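Local coordinates for protein methionine gamma-lyase (Trichomonas vaginalis, PDB 1E5E) that is a pyridoxal-phosphate-dependent enzyme of the Cys/Met metabolism family, with a core of the aminotransferase type, at residues 92-97 against 148-153; 132-135 against 139-142; 153-158 against 164-169; 168-173 against 198-203; 181-186 against 193-198. All blocks are in the same frame, centred on the assembly; numbering follows the deposited sequence.

Contact 1: 92-97 against 148-153; sequences ATVLTI and TKIVYF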
# COMPACT_ATOMS: atom_id res chain seq x y z
N ALA A 92 -18.89 17.00 -7.68
CA ALA A 92 -18.41 18.07 -6.81
C ALA A 92 -18.40 19.38 -7.57
O ALA A 92 -18.63 20.45 -7.00
CB ALA A 92 -17.01 17.77 -6.27
N THR A 93 -18.07 19.29 -8.86
CA THR A 93 -18.06 20.46 -9.73
C THR A 93 -19.48 20.96 -9.95
O THR A 93 -19.81 22.09 -9.59
CB THR A 93 -17.40 20.08 -11.08
OG1 THR A 93 -16.03 19.70 -10.81
CG2 THR A 93 -17.50 21.20 -12.09
N VAL A 94 -20.39 20.16 -10.52
CA VAL A 94 -21.71 20.70 -10.79
C VAL A 94 -22.49 20.94 -9.50
O VAL A 94 -23.30 21.87 -9.55
CB VAL A 94 -22.56 19.89 -11.79
CG1 VAL A 94 -21.80 19.67 -13.09
CG2 VAL A 94 -23.04 18.58 -11.20
N LEU A 95 -22.29 20.27 -8.37
CA LEU A 95 -23.08 20.58 -7.16
C LEU A 95 -22.58 21.83 -6.45
O LEU A 95 -23.31 22.43 -5.66
CB LEU A 95 -23.20 19.39 -6.24
CG LEU A 95 -23.92 18.17 -6.83
CD1 LEU A 95 -23.81 17.01 -5.85
CD2 LEU A 95 -25.40 18.48 -7.14
N THR A 96 -21.35 22.27 -6.74
CA THR A 96 -20.84 23.51 -6.20
C THR A 96 -21.43 24.70 -6.98
O THR A 96 -21.81 25.71 -6.39
CB THR A 96 -19.31 23.62 -6.34
OG1 THR A 96 -18.72 22.55 -5.57
CG2 THR A 96 -18.72 24.92 -5.85
N ILE A 97 -21.41 24.56 -8.30
CA ILE A 97 -21.89 25.64 -9.17
C ILE A 97 -23.39 25.86 -9.01
O ILE A 97 -23.83 26.99 -8.78
CB ILE A 97 -21.52 25.38 -10.63
CG1 ILE A 97 -19.99 25.36 -10.80
CG2 ILE A 97 -22.08 26.45 -11.56
CD1 ILE A 97 -19.55 24.63 -12.06
N THR A 148 -29.28 29.74 -17.28
CA THR A 148 -28.32 28.72 -17.74
C THR A 148 -26.98 28.97 -17.07
O THR A 148 -26.39 30.03 -17.27
CB THR A 148 -28.19 28.71 -19.28
OG1 THR A 148 -29.41 28.18 -19.80
CG2 THR A 148 -27.02 27.82 -19.73
N LYS A 149 -26.48 28.03 -16.30
CA LYS A 149 -25.15 28.18 -15.66
C LYS A 149 -24.02 27.36 -16.27
O LYS A 149 -22.82 27.62 -16.05
CB LYS A 149 -25.32 27.66 -14.22
CG LYS A 149 -26.36 28.48 -13.46
CD LYS A 149 -25.90 29.95 -13.36
CE LYS A 149 -27.02 30.64 -12.54
NZ LYS A 149 -26.91 32.11 -12.69
N ILE A 150 -24.36 26.20 -16.80
CA ILE A 150 -23.42 25.24 -17.33
C ILE A 150 -23.78 24.66 -18.70
O ILE A 150 -24.94 24.35 -19.00
CB ILE A 150 -23.28 24.03 -16.37
CG1 ILE A 150 -22.70 24.46 -15.01
CG2 ILE A 150 -22.40 22.94 -16.96
CD1 ILE A 150 -22.85 23.41 -13.93
N VAL A 151 -22.75 24.57 -19.54
CA VAL A 151 -22.88 23.81 -20.78
C VAL A 151 -21.84 22.67 -20.63
O VAL A 151 -20.65 22.97 -20.45
CB VAL A 151 -22.65 24.65 -22.01
CG1 VAL A 151 -22.60 23.73 -23.23
CG2 VAL A 151 -23.76 25.68 -22.18
N TYR A 152 -22.23 21.42 -20.77
CA TYR A 152 -21.39 20.28 -20.47
C TYR A 152 -21.36 19.29 -21.63
O TYR A 152 -22.42 19.05 -22.20
CB TYR A 152 -21.98 19.55 -19.22
CG TYR A 152 -21.19 18.37 -18.70
CD1 TYR A 152 -21.34 17.11 -19.27
CD2 TYR A 152 -20.29 18.50 -17.64
CE1 TYR A 152 -20.62 16.02 -18.81
CE2 TYR A 152 -19.57 17.43 -17.15
CZ TYR A 152 -19.72 16.20 -17.74
OH TYR A 152 -19.02 15.12 -17.26
N PHE A 153 -20.19 18.75 -21.97
CA PHE A 153 -20.08 17.77 -23.04
C PHE A 153 -18.85 16.87 -22.86
O PHE A 153 -17.95 17.18 -22.06
CB PHE A 153 -19.96 18.47 -24.42
CG PHE A 153 -18.84 19.43 -24.51
CD1 PHE A 153 -17.54 19.01 -24.84
CD2 PHE A 153 -19.03 20.78 -24.39
CE1 PHE A 153 -16.49 19.88 -24.87
CE2 PHE A 153 -17.98 21.68 -24.48
CZ PHE A 153 -16.71 21.23 -24.74

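Contact 2: 132-135 against 139-142; sequences INTA and EVKK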
# COMPACT_ATOMS: atom_id res chain seq x y z
N ILE A 132 -29.03 18.04 -25.39
CA ILE A 132 -29.07 18.38 -26.81
C ILE A 132 -27.90 17.79 -27.57
O ILE A 132 -27.06 17.15 -26.94
CB ILE A 132 -29.01 19.91 -26.97
CG1 ILE A 132 -27.69 20.45 -26.41
CG2 ILE A 132 -30.20 20.59 -26.31
CD1 ILE A 132 -27.42 21.91 -26.77
N ASN A 133 -27.84 17.97 -28.88
CA ASN A 133 -26.69 17.53 -29.66
C ASN A 133 -25.81 18.78 -29.78
O ASN A 133 -26.04 19.65 -30.65
CB ASN A 133 -26.99 16.93 -31.03
CG ASN A 133 -25.79 16.28 -31.71
OD1 ASN A 133 -24.66 16.56 -31.30
ND2 ASN A 133 -25.98 15.41 -32.70
N THR A 134 -24.79 18.89 -28.91
CA THR A 134 -23.98 20.12 -28.98
C THR A 134 -23.09 20.09 -30.21
O THR A 134 -22.52 21.11 -30.55
CB THR A 134 -23.09 20.33 -27.74
OG1 THR A 134 -22.16 19.21 -27.74
CG2 THR A 134 -23.91 20.35 -26.46
N ALA A 135 -22.94 18.99 -30.93
CA ALA A 135 -22.17 18.90 -32.15
C ALA A 135 -22.86 19.61 -33.31
O ALA A 135 -22.20 19.98 -34.28
CB ALA A 135 -21.87 17.46 -32.54
N GLU A 139 -27.69 24.43 -31.78
CA GLU A 139 -28.41 23.84 -30.65
C GLU A 139 -28.07 24.46 -29.31
O GLU A 139 -29.00 24.63 -28.51
CB GLU A 139 -28.26 22.34 -30.69
CG GLU A 139 -28.95 21.67 -31.87
CD GLU A 139 -30.44 21.98 -31.87
OE1 GLU A 139 -31.18 21.39 -31.07
OE2 GLU A 139 -30.82 22.87 -32.67
N VAL A 140 -26.83 24.84 -29.04
CA VAL A 140 -26.46 25.40 -27.76
C VAL A 140 -27.17 26.72 -27.55
O VAL A 140 -27.98 26.84 -26.62
CB VAL A 140 -24.94 25.58 -27.60
CG1 VAL A 140 -24.64 26.43 -26.37
CG2 VAL A 140 -24.25 24.23 -27.50
N LYS A 141 -26.89 27.67 -28.43
CA LYS A 141 -27.51 28.98 -28.32
C LYS A 141 -29.03 28.91 -28.25
O LYS A 141 -29.65 29.62 -27.44
CB LYS A 141 -27.10 29.91 -29.47
CG LYS A 141 -26.63 31.24 -28.89
CD LYS A 141 -26.88 32.42 -29.83
CE LYS A 141 -26.87 33.73 -29.04
NZ LYS A 141 -27.67 33.59 -27.78
N LYS A 142 -29.68 28.01 -29.01
CA LYS A 142 -31.14 27.93 -28.95
C LYS A 142 -31.67 27.49 -27.60
O LYS A 142 -32.83 27.76 -27.25
CB LYS A 142 -31.67 26.99 -30.04
CG LYS A 142 -31.63 27.58 -31.44
CD LYS A 142 -31.83 26.53 -32.53
CE LYS A 142 -31.53 27.18 -33.89
NZ LYS A 142 -31.31 26.13 -34.94
O HOH W 1 -30.34 18.88 -30.18
O HOH W 2 -24.36 23.35 -30.68

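Contact 3: 153-158 against 164-169; sequences FETPAN and IDMERV. With PPJ (N-(hydroxy{3-hydroxy-2-methyl-5-[(phosphonooxy)methyl]pyridin-4-yl}methyl)norvaline), chain C.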
# COMPACT_ATOMS: atom_id res chain seq x y z
N PHE A 153 -20.19 18.75 -21.97
CA PHE A 153 -20.08 17.77 -23.04
C PHE A 153 -18.85 16.87 -22.86
O PHE A 153 -17.95 17.18 -22.06
CB PHE A 153 -19.96 18.47 -24.42
CG PHE A 153 -18.84 19.43 -24.51
CD1 PHE A 153 -17.54 19.01 -24.84
CD2 PHE A 153 -19.03 20.78 -24.39
CE1 PHE A 153 -16.49 19.88 -24.87
CE2 PHE A 153 -17.98 21.68 -24.48
CZ PHE A 153 -16.71 21.23 -24.74
N GLU A 154 -18.79 15.82 -23.65
CA GLU A 154 -17.62 14.95 -23.71
C GLU A 154 -17.20 14.84 -25.18
O GLU A 154 -18.07 14.44 -25.97
CB GLU A 154 -17.95 13.50 -23.36
CG GLU A 154 -18.52 13.25 -21.98
CD GLU A 154 -18.95 11.83 -21.70
OE1 GLU A 154 -18.62 10.94 -22.53
OE2 GLU A 154 -19.70 11.57 -20.71
N THR A 155 -15.93 15.00 -25.50
CA THR A 155 -15.51 14.70 -26.87
C THR A 155 -14.11 14.10 -26.85
O THR A 155 -13.18 14.64 -26.26
CB THR A 155 -15.61 15.98 -27.73
OG1 THR A 155 -15.17 15.71 -29.05
CG2 THR A 155 -14.73 17.12 -27.20
N PRO A 156 -13.90 12.97 -27.51
CA PRO A 156 -14.96 12.22 -28.19
C PRO A 156 -15.94 11.65 -27.19
O PRO A 156 -15.52 11.33 -26.05
CB PRO A 156 -14.24 11.11 -28.92
CG PRO A 156 -12.79 11.51 -28.98
CD PRO A 156 -12.58 12.35 -27.74
N ALA A 157 -17.22 11.50 -27.56
CA ALA A 157 -18.23 11.05 -26.63
C ALA A 157 -18.24 9.56 -26.29
O ALA A 157 -17.92 8.68 -27.09
CB ALA A 157 -19.65 11.35 -27.17
N ASN A 158 -18.62 9.28 -25.05
CA ASN A 158 -18.68 7.90 -24.56
C ASN A 158 -20.10 7.42 -24.76
O ASN A 158 -20.98 8.01 -24.12
CB ASN A 158 -18.29 7.88 -23.07
CG ASN A 158 -18.29 6.49 -22.48
OD1 ASN A 158 -18.59 5.50 -23.18
ND2 ASN A 158 -17.92 6.40 -21.20
N ILE A 164 -17.00 16.89 -30.91
CA ILE A 164 -17.73 18.14 -30.72
C ILE A 164 -16.74 19.27 -30.94
O ILE A 164 -15.64 19.23 -30.41
CB ILE A 164 -18.37 18.25 -29.34
CG1 ILE A 164 -19.48 17.19 -29.18
CG2 ILE A 164 -18.91 19.68 -29.09
CD1 ILE A 164 -19.71 16.94 -27.71
N ASP A 165 -17.13 20.25 -31.74
CA ASP A 165 -16.35 21.46 -31.96
C ASP A 165 -16.46 22.35 -30.72
O ASP A 165 -17.40 23.11 -30.52
CB ASP A 165 -16.88 22.18 -33.21
CG ASP A 165 -16.08 23.43 -33.49
OD1 ASP A 165 -15.41 24.01 -32.62
OD2 ASP A 165 -16.16 23.88 -34.65
N MET A 166 -15.45 22.24 -29.86
CA MET A 166 -15.38 22.93 -28.58
C MET A 166 -15.30 24.44 -28.71
O MET A 166 -15.98 25.14 -27.94
CB MET A 166 -14.16 22.45 -27.76
CG MET A 166 -14.31 21.01 -27.29
SD MET A 166 -13.09 20.46 -26.09
CE MET A 166 -11.65 20.32 -27.12
N GLU A 167 -14.48 24.91 -29.64
CA GLU A 167 -14.42 26.37 -29.80
C GLU A 167 -15.80 26.96 -30.10
O GLU A 167 -16.21 27.95 -29.49
CB GLU A 167 -13.44 26.78 -30.87
CG GLU A 167 -13.23 28.29 -30.84
CD GLU A 167 -11.99 28.67 -31.62
OE1 GLU A 167 -11.28 27.80 -32.17
OE2 GLU A 167 -11.70 29.88 -31.64
N ARG A 168 -16.54 26.29 -30.98
CA ARG A 168 -17.87 26.71 -31.34
C ARG A 168 -18.84 26.69 -30.17
O ARG A 168 -19.58 27.66 -30.00
CB ARG A 168 -18.53 25.86 -32.44
CG ARG A 168 -19.69 26.70 -33.02
CD ARG A 168 -20.26 26.06 -34.29
NE ARG A 168 -20.94 24.81 -33.91
CZ ARG A 168 -20.52 23.66 -34.47
NH1 ARG A 168 -19.51 23.64 -35.34
NH2 ARG A 168 -21.15 22.56 -34.10
N VAL A 169 -18.82 25.58 -29.42
CA VAL A 169 -19.70 25.47 -28.27
C VAL A 169 -19.35 26.58 -27.28
O VAL A 169 -20.26 27.18 -26.70
CB VAL A 169 -19.58 24.07 -27.64
CG1 VAL A 169 -20.21 23.98 -26.25
CG2 VAL A 169 -20.18 22.98 -28.55
N1 PPJ C . -16.38 10.24 -17.26
C2 PPJ C . -16.16 9.39 -18.28
C6 PPJ C . -16.75 9.79 -16.03
C2A PPJ C . -16.20 9.72 -19.65
C3 PPJ C . -16.16 8.02 -17.95
O3 PPJ C . -16.09 7.21 -18.97
C4 PPJ C . -16.34 7.55 -16.64
C4A PPJ C . -16.33 6.14 -16.42
C5 PPJ C . -16.71 8.44 -15.64
N PPJ C . -16.65 5.24 -17.37
C5A PPJ C . -16.75 8.12 -14.24
OP4 PPJ C . -15.54 8.00 -13.80
P PPJ C . -15.43 6.99 -12.57
OP1 PPJ C . -13.90 7.07 -12.12
OP2 PPJ C . -15.83 5.56 -13.03
OP3 PPJ C . -16.37 7.44 -11.36
CA PPJ C . -16.56 3.88 -17.21
CB PPJ C . -17.05 3.21 -16.01
C PPJ C . -16.89 3.15 -18.39
CG PPJ C . -18.50 3.13 -15.67
CD PPJ C . -18.99 1.80 -16.03
O PPJ C . -17.30 3.82 -19.41
OXT PPJ C . -16.38 1.98 -18.63

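Contact 4: 168-173 against 198-203; sequences RVCKDA and FGVDVV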
# COMPACT_ATOMS: atom_id res chain seq x y z
N ARG A 168 -16.54 26.29 -30.98
CA ARG A 168 -17.87 26.71 -31.34
C ARG A 168 -18.84 26.69 -30.17
O ARG A 168 -19.58 27.66 -30.00
CB ARG A 168 -18.53 25.86 -32.44
CG ARG A 168 -19.69 26.70 -33.02
CD ARG A 168 -20.26 26.06 -34.29
NE ARG A 168 -20.94 24.81 -33.91
CZ ARG A 168 -20.52 23.66 -34.47
NH1 ARG A 168 -19.51 23.64 -35.34
NH2 ARG A 168 -21.15 22.56 -34.10
N VAL A 169 -18.82 25.58 -29.42
CA VAL A 169 -19.70 25.47 -28.27
C VAL A 169 -19.35 26.58 -27.28
O VAL A 169 -20.26 27.18 -26.70
CB VAL A 169 -19.58 24.07 -27.64
CG1 VAL A 169 -20.21 23.98 -26.25
CG2 VAL A 169 -20.18 22.98 -28.55
N CYS A 170 -18.07 26.83 -27.04
CA CYS A 170 -17.71 27.86 -26.08
C CYS A 170 -18.15 29.24 -26.53
O CYS A 170 -18.67 30.01 -25.71
CB CYS A 170 -16.20 27.83 -25.78
SG CYS A 170 -15.76 26.34 -24.85
N LYS A 171 -17.96 29.59 -27.80
CA LYS A 171 -18.40 30.93 -28.25
C LYS A 171 -19.91 31.07 -28.10
O LYS A 171 -20.37 32.05 -27.54
CB LYS A 171 -17.99 31.22 -29.68
CG LYS A 171 -16.45 31.28 -29.79
CD LYS A 171 -16.21 31.40 -31.30
CE LYS A 171 -14.77 31.62 -31.71
NZ LYS A 171 -14.67 31.25 -33.17
N ASP A 172 -20.69 30.06 -28.44
CA ASP A 172 -22.12 30.11 -28.18
C ASP A 172 -22.49 30.20 -26.70
O ASP A 172 -23.36 30.99 -26.30
CB ASP A 172 -22.77 28.90 -28.87
CG ASP A 172 -22.70 29.04 -30.39
OD1 ASP A 172 -22.22 30.02 -31.03
OD2 ASP A 172 -23.11 28.06 -31.03
N ALA A 173 -21.89 29.38 -25.83
CA ALA A 173 -22.21 29.41 -24.42
C ALA A 173 -21.82 30.77 -23.83
O ALA A 173 -22.57 31.35 -23.05
CB ALA A 173 -21.39 28.37 -23.63
N PHE A 198 -9.43 25.93 -26.18
CA PHE A 198 -10.60 26.23 -26.96
C PHE A 198 -11.64 27.11 -26.27
O PHE A 198 -12.68 27.40 -26.89
CB PHE A 198 -11.25 24.91 -27.45
CG PHE A 198 -10.18 24.18 -28.25
CD1 PHE A 198 -9.92 24.45 -29.58
CD2 PHE A 198 -9.41 23.24 -27.61
CE1 PHE A 198 -8.91 23.77 -30.25
CE2 PHE A 198 -8.40 22.56 -28.27
CZ PHE A 198 -8.15 22.82 -29.59
N GLY A 199 -11.37 27.55 -25.04
CA GLY A 199 -12.24 28.43 -24.29
C GLY A 199 -12.96 27.69 -23.16
O GLY A 199 -13.82 28.28 -22.48
N VAL A 200 -12.74 26.39 -22.98
CA VAL A 200 -13.45 25.62 -21.93
C VAL A 200 -13.11 26.17 -20.56
O VAL A 200 -11.96 26.56 -20.37
CB VAL A 200 -13.18 24.12 -22.06
CG1 VAL A 200 -13.60 23.29 -20.85
CG2 VAL A 200 -13.90 23.58 -23.30
N ASP A 201 -14.02 26.21 -19.57
CA ASP A 201 -13.63 26.81 -18.28
C ASP A 201 -13.10 25.76 -17.30
O ASP A 201 -12.25 26.07 -16.46
CB ASP A 201 -14.95 27.42 -17.74
CG ASP A 201 -15.42 28.55 -18.65
OD1 ASP A 201 -14.63 29.51 -18.75
OD2 ASP A 201 -16.52 28.53 -19.26
N VAL A 202 -13.76 24.61 -17.25
CA VAL A 202 -13.49 23.54 -16.32
C VAL A 202 -13.31 22.23 -17.10
O VAL A 202 -14.07 21.92 -18.02
CB VAL A 202 -14.63 23.29 -15.31
CG1 VAL A 202 -14.17 22.35 -14.20
CG2 VAL A 202 -15.17 24.56 -14.67
N VAL A 203 -12.28 21.46 -16.75
CA VAL A 203 -12.00 20.18 -17.39
C VAL A 203 -12.04 19.10 -16.32
O VAL A 203 -11.41 19.24 -15.25
CB VAL A 203 -10.60 20.16 -18.08
CG1 VAL A 203 -10.29 18.78 -18.67
CG2 VAL A 203 -10.50 21.25 -19.15

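Contact 5: 181-186 against 193-198; sequences VIADNT and TNPVDF. With PPJ (N-(hydroxy{3-hydroxy-2-methyl-5-[(phosphonooxy)methyl]pyridin-4-yl}methyl)norvaline), chain C.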
# COMPACT_ATOMS: atom_id res chain seq x y z
N VAL A 181 -18.46 26.50 -19.24
CA VAL A 181 -18.38 25.35 -20.15
C VAL A 181 -17.48 24.32 -19.47
O VAL A 181 -16.32 24.62 -19.16
CB VAL A 181 -17.85 25.71 -21.53
CG1 VAL A 181 -17.78 24.46 -22.41
CG2 VAL A 181 -18.84 26.74 -22.12
N ILE A 182 -17.95 23.10 -19.36
CA ILE A 182 -17.24 22.03 -18.67
C ILE A 182 -16.99 20.91 -19.67
O ILE A 182 -17.97 20.45 -20.26
CB ILE A 182 -18.05 21.52 -17.46
CG1 ILE A 182 -18.32 22.63 -16.44
CG2 ILE A 182 -17.30 20.36 -16.79
CD1 ILE A 182 -19.23 22.24 -15.27
N ALA A 183 -15.75 20.50 -19.87
CA ALA A 183 -15.51 19.39 -20.83
C ALA A 183 -15.00 18.16 -20.08
O ALA A 183 -14.15 18.38 -19.21
CB ALA A 183 -14.49 19.85 -21.84
N ASP A 184 -15.54 16.97 -20.33
CA ASP A 184 -14.98 15.75 -19.70
C ASP A 184 -13.95 15.20 -20.68
O ASP A 184 -14.27 14.71 -21.77
CB ASP A 184 -16.08 14.78 -19.31
CG ASP A 184 -15.57 13.46 -18.75
OD1 ASP A 184 -14.38 13.13 -18.91
OD2 ASP A 184 -16.41 12.68 -18.24
N ASN A 185 -12.68 15.36 -20.34
CA ASN A 185 -11.52 15.08 -21.18
C ASN A 185 -10.89 13.73 -20.91
O ASN A 185 -9.74 13.51 -21.31
CB ASN A 185 -10.48 16.20 -20.98
CG ASN A 185 -9.44 16.30 -22.08
OD1 ASN A 185 -9.78 16.03 -23.25
ND2 ASN A 185 -8.17 16.61 -21.78
N THR A 186 -11.64 12.82 -20.30
CA THR A 186 -11.18 11.49 -19.96
C THR A 186 -10.66 10.69 -21.15
O THR A 186 -9.59 10.14 -21.08
CB THR A 186 -12.35 10.67 -19.36
OG1 THR A 186 -12.84 11.31 -18.18
CG2 THR A 186 -11.90 9.26 -19.01
N THR A 193 -5.46 16.34 -25.61
CA THR A 193 -6.17 17.60 -25.66
C THR A 193 -6.08 18.41 -24.38
O THR A 193 -6.21 17.86 -23.29
CB THR A 193 -7.68 17.32 -25.91
OG1 THR A 193 -7.86 16.73 -27.22
CG2 THR A 193 -8.46 18.64 -25.97
N ASN A 194 -5.98 19.71 -24.51
CA ASN A 194 -6.10 20.65 -23.39
C ASN A 194 -7.32 21.50 -23.74
O ASN A 194 -7.24 22.54 -24.41
CB ASN A 194 -4.86 21.53 -23.26
CG ASN A 194 -3.64 20.76 -22.79
OD1 ASN A 194 -2.49 21.16 -23.03
ND2 ASN A 194 -3.80 19.62 -22.12
N PRO A 195 -8.51 21.12 -23.31
CA PRO A 195 -9.72 21.81 -23.69
C PRO A 195 -9.74 23.29 -23.37
O PRO A 195 -10.38 24.02 -24.17
CB PRO A 195 -10.86 21.05 -23.02
CG PRO A 195 -10.25 19.69 -22.72
CD PRO A 195 -8.79 19.89 -22.51
N VAL A 196 -9.02 23.82 -22.39
CA VAL A 196 -8.98 25.24 -22.10
C VAL A 196 -8.42 26.02 -23.29
O VAL A 196 -8.76 27.19 -23.39
CB VAL A 196 -8.17 25.65 -20.86
CG1 VAL A 196 -8.73 24.95 -19.61
CG2 VAL A 196 -6.68 25.32 -21.03
N ASP A 197 -7.62 25.42 -24.18
CA ASP A 197 -7.11 26.05 -25.36
C ASP A 197 -8.27 26.58 -26.24
O ASP A 197 -8.07 27.44 -27.09
CB ASP A 197 -6.30 25.11 -26.26
CG ASP A 197 -4.95 24.71 -25.69
OD1 ASP A 197 -4.47 25.39 -24.77
OD2 ASP A 197 -4.40 23.70 -26.17
N PHE A 198 -9.43 25.93 -26.18
CA PHE A 198 -10.60 26.23 -26.96
C PHE A 198 -11.64 27.11 -26.27
O PHE A 198 -12.68 27.40 -26.89
CB PHE A 198 -11.25 24.91 -27.45
CG PHE A 198 -10.18 24.18 -28.25
CD1 PHE A 198 -9.92 24.45 -29.58
CD2 PHE A 198 -9.41 23.24 -27.61
CE1 PHE A 198 -8.91 23.77 -30.25
CE2 PHE A 198 -8.40 22.56 -28.27
CZ PHE A 198 -8.15 22.82 -29.59
N1 PPJ C . -16.38 10.24 -17.26
C2 PPJ C . -16.16 9.39 -18.28
C6 PPJ C . -16.75 9.79 -16.03
C2A PPJ C . -16.20 9.72 -19.65
C3 PPJ C . -16.16 8.02 -17.95
O3 PPJ C . -16.09 7.21 -18.97
C4 PPJ C . -16.34 7.55 -16.64
C4A PPJ C . -16.33 6.14 -16.42
C5 PPJ C . -16.71 8.44 -15.64
N PPJ C . -16.65 5.24 -17.37
C5A PPJ C . -16.75 8.12 -14.24
OP4 PPJ C . -15.54 8.00 -13.80
P PPJ C . -15.43 6.99 -12.57
OP1 PPJ C . -13.90 7.07 -12.12
OP2 PPJ C . -15.83 5.56 -13.03
OP3 PPJ C . -16.37 7.44 -11.36
CA PPJ C . -16.56 3.88 -17.21
CB PPJ C . -17.05 3.21 -16.01
C PPJ C . -16.89 3.15 -18.39
CG PPJ C . -18.50 3.13 -15.67
CD PPJ C . -18.99 1.80 -16.03
O PPJ C . -17.30 3.82 -19.41
OXT PPJ C . -16.38 1.98 -18.63

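Contact 1: 92-97 against 148-153
Ile150 drives its CD1 methyl between Val94 and Ile97, and this holds the two segments together. Ile150 CD1 lies 3.9 Å from Ile97 CG2, and Ile97 CB and CD1 close round the same methyl, while the Val94 CG1 to Ile150 CD1 distance is 4.0 Å. The Ile150 chain is extended (chi2 166°), with CG1 anti to the carbonyl carbon, which carries the methyl far enough out to reach both helix residues. It crosses Val94 at about a right angle. Branched apolar residues suit this layer, since they fill space and bring no polar atoms into it. The helix and strand segments run nearly antiparallel, at 164°, with axes 9.7 Å apart, as expected of a helix packed on the parallel part of an alpha/beta sheet; here it is the sheet of the large, cofactor-binding domain of fold type I. Val151 and Phe153, alternating with Ile150, serve helix 166-174 instead. The loose, partly exposed side is Lys149, whose CB is 4.4 Å from Ile97 CG2. Lys149 lends the contact just the base of its chain, and its amine leads away from the helix. On the far side of the helix, Leu95 packs on Phe125 of the second subunit.

Contact 2: 132-135 against 139-142
Thr134 and Val140 have the nearest CA atoms across the turn, 6.0 Å apart, where a strand doubles back into a helix. Ile132 CD1 reaches up to the first helical turn, 3.6 Å from Glu139 O and 4.0 Å from Val140 CG2. Val140 CG2 also meets Thr134 CG2 at 4.0 Å, so a beta-branched residue fills the corner with one branch. Glu139 lays its CB 3.5 Å from Asn133 O, and the bend of its chain at chi2 (-58°) keeps CG there too and brings OE1 to a water. No direct hydrogen bond crosses. That water accepts from Asn133 N and donates to Glu139 OE1 at 2.8 Å; a second donates to Thr134 O and accepts only weakly from Val140 N. Asn133 OD1 accepts from Ala135 N at 3.0 Å, an Asx turn, and also from Lys162 NZ. Thr134 OG1 is hydrogen-bonded to Asp107 OD2. The corner thus joins strand 128-132, outermost in this chain's sheet, to helix 139-143; Thr134 and Val140 touch Val169 and Asp172 of helix 166-174.

Contact 3: 153-158 against 164-169
Phe153 meets Ile164 first, at its root: Phe153 CB lies 3.6 Å from Ile164 CD1, which also reaches Glu154 O. Phe153 CG sits between the backbone N and the carbonyl carbon (chi1 56°), which sets the ring among Ile164, Met166 and Val169. The CD2-CE2 side runs past Val169, with Phe153 CE2 3.7 Å from Val169 CG1. The other side belongs to Met166, whose CG is 3.4 Å from Phe153 CE1 and also lies against CZ. Met166 SD lies at the edge of the Phe153 ring, in its plane, 4.9 Å from the centroid, a Met-aromatic contact. This ring is the wedge between strand and helix in a beta-alpha-beta unit completed by strand 180-184. Asp165 is the N-cap of that helix, its OD1 accepting from Arg168 N. Thr155 OG1 accepts from Ile164 N at 2.9 Å (N-H...O 158°). In the ligand pocket, beyond a cis-proline, Asn158 ND2 donates to PPJ O at 3.2 Å and weakly to PPJ O3; Glu154 OE1 accepts from Asn158 N, and OE2 from Tyr111 N.

Contact 4: 168-173 against 198-203
Phe198 meets Cys170 through its backbone, with Phe198 O 3.7 Å from Cys170 CB; its ring leads away to Lys303 and Gln304 of helix 298-304. Gly199 comes next and gives the closest approach: its C is 3.5 Å from Cys170 SG, and the CA atoms of Cys170 and Gly199 are only 5.8 Å apart. A glycine suits the spot twice over, because the helix leaves little space for a beta carbon and the backbone takes up a positive phi (107°). Val200 then closes over the sulfur, its N 3.6 Å and its CG2 3.7 Å from Cys170 SG. The thiol points there with SG anti to the carbonyl carbon (chi1 -69°), small enough for the narrow gap. Asp201 turns its carboxylate back, OD2 accepting from Val181 N and His174 NE2. At Val202 the strand begins, bonded through its backbone to Val181 and Ala183. The contact thus joins the helix of the 148-154, 166-174, 180-184 beta-alpha-beta unit to the entry of the next parallel strand of the large domain's sheet, as in fold type I enzymes.

Contact 5: 181-186 against 193-198
Pro195 lies over one face of the Asn185 side-chain amide, its CG 3.5 Å from Asn185 CG and its CD 3.4 Å from Asn185 ND2. A proline ring makes a rigid, apolar cover for such a group. At the amide's nitrogen end, Asn185 ND2 donates to Thr193 O at 2.8 Å (N-H...O 140°). The bond is bent: the oxygen is tilted 21° from the amide plane, and the donor stands above the carbonyl plane of Thr193. The amide's oxygen end faces Thr193, with Asn185 OD1 3.6 Å from Thr193 CB. ND2 has a second partner in Glu75 OE2, so the proline over its face and the two acceptors fix how the amide is turned. Closer to the strand, Ala183 CB touches Pro195 CB, a small residue where the loop crosses near.

Alternation along strand 180-184 sends Asp184 to the other side, into the ligand pocket. Its CG is anti to the backbone N (chi1 175°), and Asp184 OD2 comes within 2.6 Å of the pyridine nitrogen N1 of PPJ. Asp184 OD1 is met nearly along its C-O axis by Thr186 N at 3.1 Å, an Asx turn. An aspartate facing the ring nitrogen is a hallmark of fold type I. The chemistry is therefore divided: Asn185 ties the strand end to the following loop, while Thr186, itself beside the ligand ring, also holds the Asp184 carboxylate through its backbone N.

From the N terminus, helix 86-97 opens the first and longest loop, which contact 1 closes at strand 148-154. Contact 2 lies wholly within it, a tight turn between strand 128-132 and helix 139-143. Contact 3 starts at Phe153, where contact 1 ends, and closes the short loop to helix 166-174. That helix then opens contact 4 at Arg168 and Val169, shared with contact 3, and the loop ends at strand 202-206. Contact 5 is enclosed by contact 4 and shares Phe198 with it. None of the loops cross. Together they tie helices, a turn and a loop to strands 128-132, 148-154, 180-184 and 202-206 of one sheet, while contacts 3 and 5 both reach PPJ.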